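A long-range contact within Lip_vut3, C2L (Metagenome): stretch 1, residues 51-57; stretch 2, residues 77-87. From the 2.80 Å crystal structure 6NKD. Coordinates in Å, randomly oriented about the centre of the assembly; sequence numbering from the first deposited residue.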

# COMPACT_ATOMS: atom_id res chain seq x y z
N LEU A 51 12.71 8.44 -6.45
CA LEU A 51 13.79 9.22 -5.84
C LEU A 51 14.95 9.27 -6.82
O LEU A 51 15.71 8.30 -6.95
CB LEU A 51 14.21 8.60 -4.51
CG LEU A 51 14.41 9.57 -3.34
CD1 LEU A 51 13.10 10.28 -3.01
CD2 LEU A 51 14.95 8.84 -2.13
N GLU A 52 15.10 10.39 -7.51
CA GLU A 52 16.14 10.52 -8.51
C GLU A 52 17.50 10.75 -7.85
O GLU A 52 17.61 10.96 -6.64
CB GLU A 52 15.80 11.65 -9.48
CG GLU A 52 14.50 11.43 -10.23
CD GLU A 52 14.31 12.39 -11.39
OE1 GLU A 52 15.28 13.08 -11.76
OE2 GLU A 52 13.18 12.44 -11.94
N THR A 53 18.55 10.70 -8.68
CA THR A 53 19.91 10.69 -8.15
C THR A 53 20.27 12.00 -7.45
O THR A 53 21.03 11.98 -6.48
CB THR A 53 20.90 10.40 -9.28
OG1 THR A 53 20.75 11.37 -10.32
CG2 THR A 53 20.66 9.01 -9.85
N SER A 54 19.75 13.13 -7.93
CA SER A 54 20.06 14.40 -7.29
C SER A 54 19.53 14.44 -5.86
O SER A 54 20.19 14.96 -4.96
CB SER A 54 19.50 15.56 -8.11
OG SER A 54 18.08 15.51 -8.16
N GLU A 55 18.33 13.90 -5.64
CA GLU A 55 17.77 13.86 -4.30
C GLU A 55 18.59 12.96 -3.39
O GLU A 55 18.85 13.32 -2.23
CB GLU A 55 16.31 13.39 -4.35
CG GLU A 55 15.40 14.31 -5.14
CD GLU A 55 14.16 13.59 -5.64
OE1 GLU A 55 14.23 12.35 -5.82
OE2 GLU A 55 13.13 14.25 -5.86
N ILE A 56 19.00 11.80 -3.89
CA ILE A 56 19.81 10.88 -3.10
C ILE A 56 21.10 11.55 -2.65
O ILE A 56 21.59 11.33 -1.54
CB ILE A 56 20.08 9.59 -3.90
CG1 ILE A 56 18.77 8.92 -4.29
CG2 ILE A 56 20.95 8.63 -3.10
CD1 ILE A 56 18.94 7.68 -5.13
N LEU A 57 21.67 12.40 -3.51
CA LEU A 57 22.85 13.16 -3.13
C LEU A 57 22.51 14.20 -2.06
O LEU A 57 23.29 14.42 -1.13
CB LEU A 57 23.47 13.82 -4.36
CG LEU A 57 24.55 14.88 -4.13
CD1 LEU A 57 25.71 14.32 -3.32
CD2 LEU A 57 25.04 15.43 -5.46
N ILE A 77 23.81 1.65 -3.53
CA ILE A 77 23.11 2.78 -4.13
C ILE A 77 22.47 2.33 -5.43
O ILE A 77 23.11 1.66 -6.25
CB ILE A 77 24.06 3.97 -4.38
CG1 ILE A 77 24.77 4.37 -3.09
CG2 ILE A 77 23.29 5.15 -4.95
CD1 ILE A 77 25.70 5.55 -3.25
N THR A 78 21.20 2.68 -5.62
CA THR A 78 20.50 2.49 -6.88
C THR A 78 19.92 3.82 -7.33
O THR A 78 19.70 4.72 -6.53
CB THR A 78 19.37 1.44 -6.76
OG1 THR A 78 18.34 1.94 -5.90
CG2 THR A 78 19.91 0.14 -6.20
N GLY A 79 19.69 3.94 -8.63
CA GLY A 79 19.12 5.16 -9.16
C GLY A 79 19.22 5.20 -10.67
O GLY A 79 19.76 4.30 -11.32
N CYS A 80 18.67 6.29 -11.22
CA CYS A 80 18.62 6.64 -12.64
C CYS A 80 17.75 5.70 -13.46
O CYS A 80 17.65 5.88 -14.68
CB CYS A 80 20.02 6.70 -13.27
SG CYS A 80 20.19 7.85 -14.65
N GLY A 81 17.10 4.71 -12.84
CA GLY A 81 16.24 3.82 -13.59
C GLY A 81 15.00 4.51 -14.14
O GLY A 81 14.56 4.22 -15.26
N ASN A 82 14.42 5.44 -13.37
CA ASN A 82 13.23 6.13 -13.83
C ASN A 82 13.55 7.19 -14.88
O ASN A 82 12.66 7.56 -15.67
CB ASN A 82 12.50 6.77 -12.65
CG ASN A 82 11.13 7.28 -13.01
OD1 ASN A 82 10.89 8.49 -13.03
ND2 ASN A 82 10.21 6.37 -13.31
N ASP A 83 14.79 7.69 -14.92
CA ASP A 83 15.17 8.63 -15.97
C ASP A 83 15.14 7.96 -17.34
O ASP A 83 14.84 8.62 -18.34
CB ASP A 83 16.56 9.20 -15.69
CG ASP A 83 16.65 9.88 -14.33
OD1 ASP A 83 15.73 9.69 -13.51
OD2 ASP A 83 17.63 10.60 -14.09
N LEU A 84 15.46 6.67 -17.40
CA LEU A 84 15.37 5.94 -18.67
C LEU A 84 13.92 5.87 -19.15
O LEU A 84 13.65 6.06 -20.34
CB LEU A 84 15.97 4.54 -18.51
CG LEU A 84 16.10 3.60 -19.71
CD1 LEU A 84 14.84 2.76 -19.92
CD2 LEU A 84 16.46 4.36 -20.98
N LEU A 85 12.99 5.59 -18.23
CA LEU A 85 11.58 5.55 -18.61
C LEU A 85 11.10 6.91 -19.07
O LEU A 85 10.37 7.01 -20.07
CB LEU A 85 10.74 5.05 -17.44
CG LEU A 85 10.46 3.54 -17.35
CD1 LEU A 85 11.75 2.75 -17.21
CD2 LEU A 85 9.51 3.24 -16.19
N GLN A 86 11.49 7.98 -18.37
CA GLN A 86 11.11 9.32 -18.79
C GLN A 86 11.72 9.67 -20.15
O GLN A 86 11.07 10.29 -20.99
CB GLN A 86 11.53 10.35 -17.74
CG GLN A 86 10.78 10.24 -16.42
CD GLN A 86 11.25 11.27 -15.41
OE1 GLN A 86 12.19 12.02 -15.67
NE2 GLN A 86 10.60 11.32 -14.26
N SER A 87 12.97 9.26 -20.37
CA SER A 87 13.64 9.60 -21.62
C SER A 87 13.04 8.84 -22.80
O SER A 87 12.90 9.40 -23.90
CB SER A 87 15.14 9.31 -21.51
OG SER A 87 15.74 10.14 -20.53

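Glu 52, Thr 53 and Ile 56 carry most of the first stretch's share of this contact, which no hydrogen bond crosses. Glu 52 occupies the N-cap position of the helix that begins at Thr 53. Its CA-to-CB bond points sideways, but the long side chain, with chi1 in m and chi2 in t, brings the carboxylate close to the second helix. There OE2 lies 3.6 Å from NE2 of Gln 86, an amide nitrogen whose polarity suits an acidic neighbour. Less favourably, OE1 of Glu 52 stands 3.8 Å from OD1 of Asp 83, bringing two like charges together if both acids are ionised.

Thr 53 combines two chemistries in a small, branched side chain. Its OG1 is hydrogen-bonded elsewhere in the structure, while its CG2 packs against the backbone, 4.2 Å from C of Gly 79 and 3.6 Å from N of Cys 80. The absence of a side chain at Gly 79 matters here: an ideal CB would lie a tight 3.1 Å from Thr 53 CG2.

One helical turn after Glu 52, Ile 56 points toward the second stretch. Its extended chi2 (178°) carries CD1 to 3.4 Å from Thr 78 O, so this buried aliphatic side chain fills space beside the loop backbone by van der Waals packing.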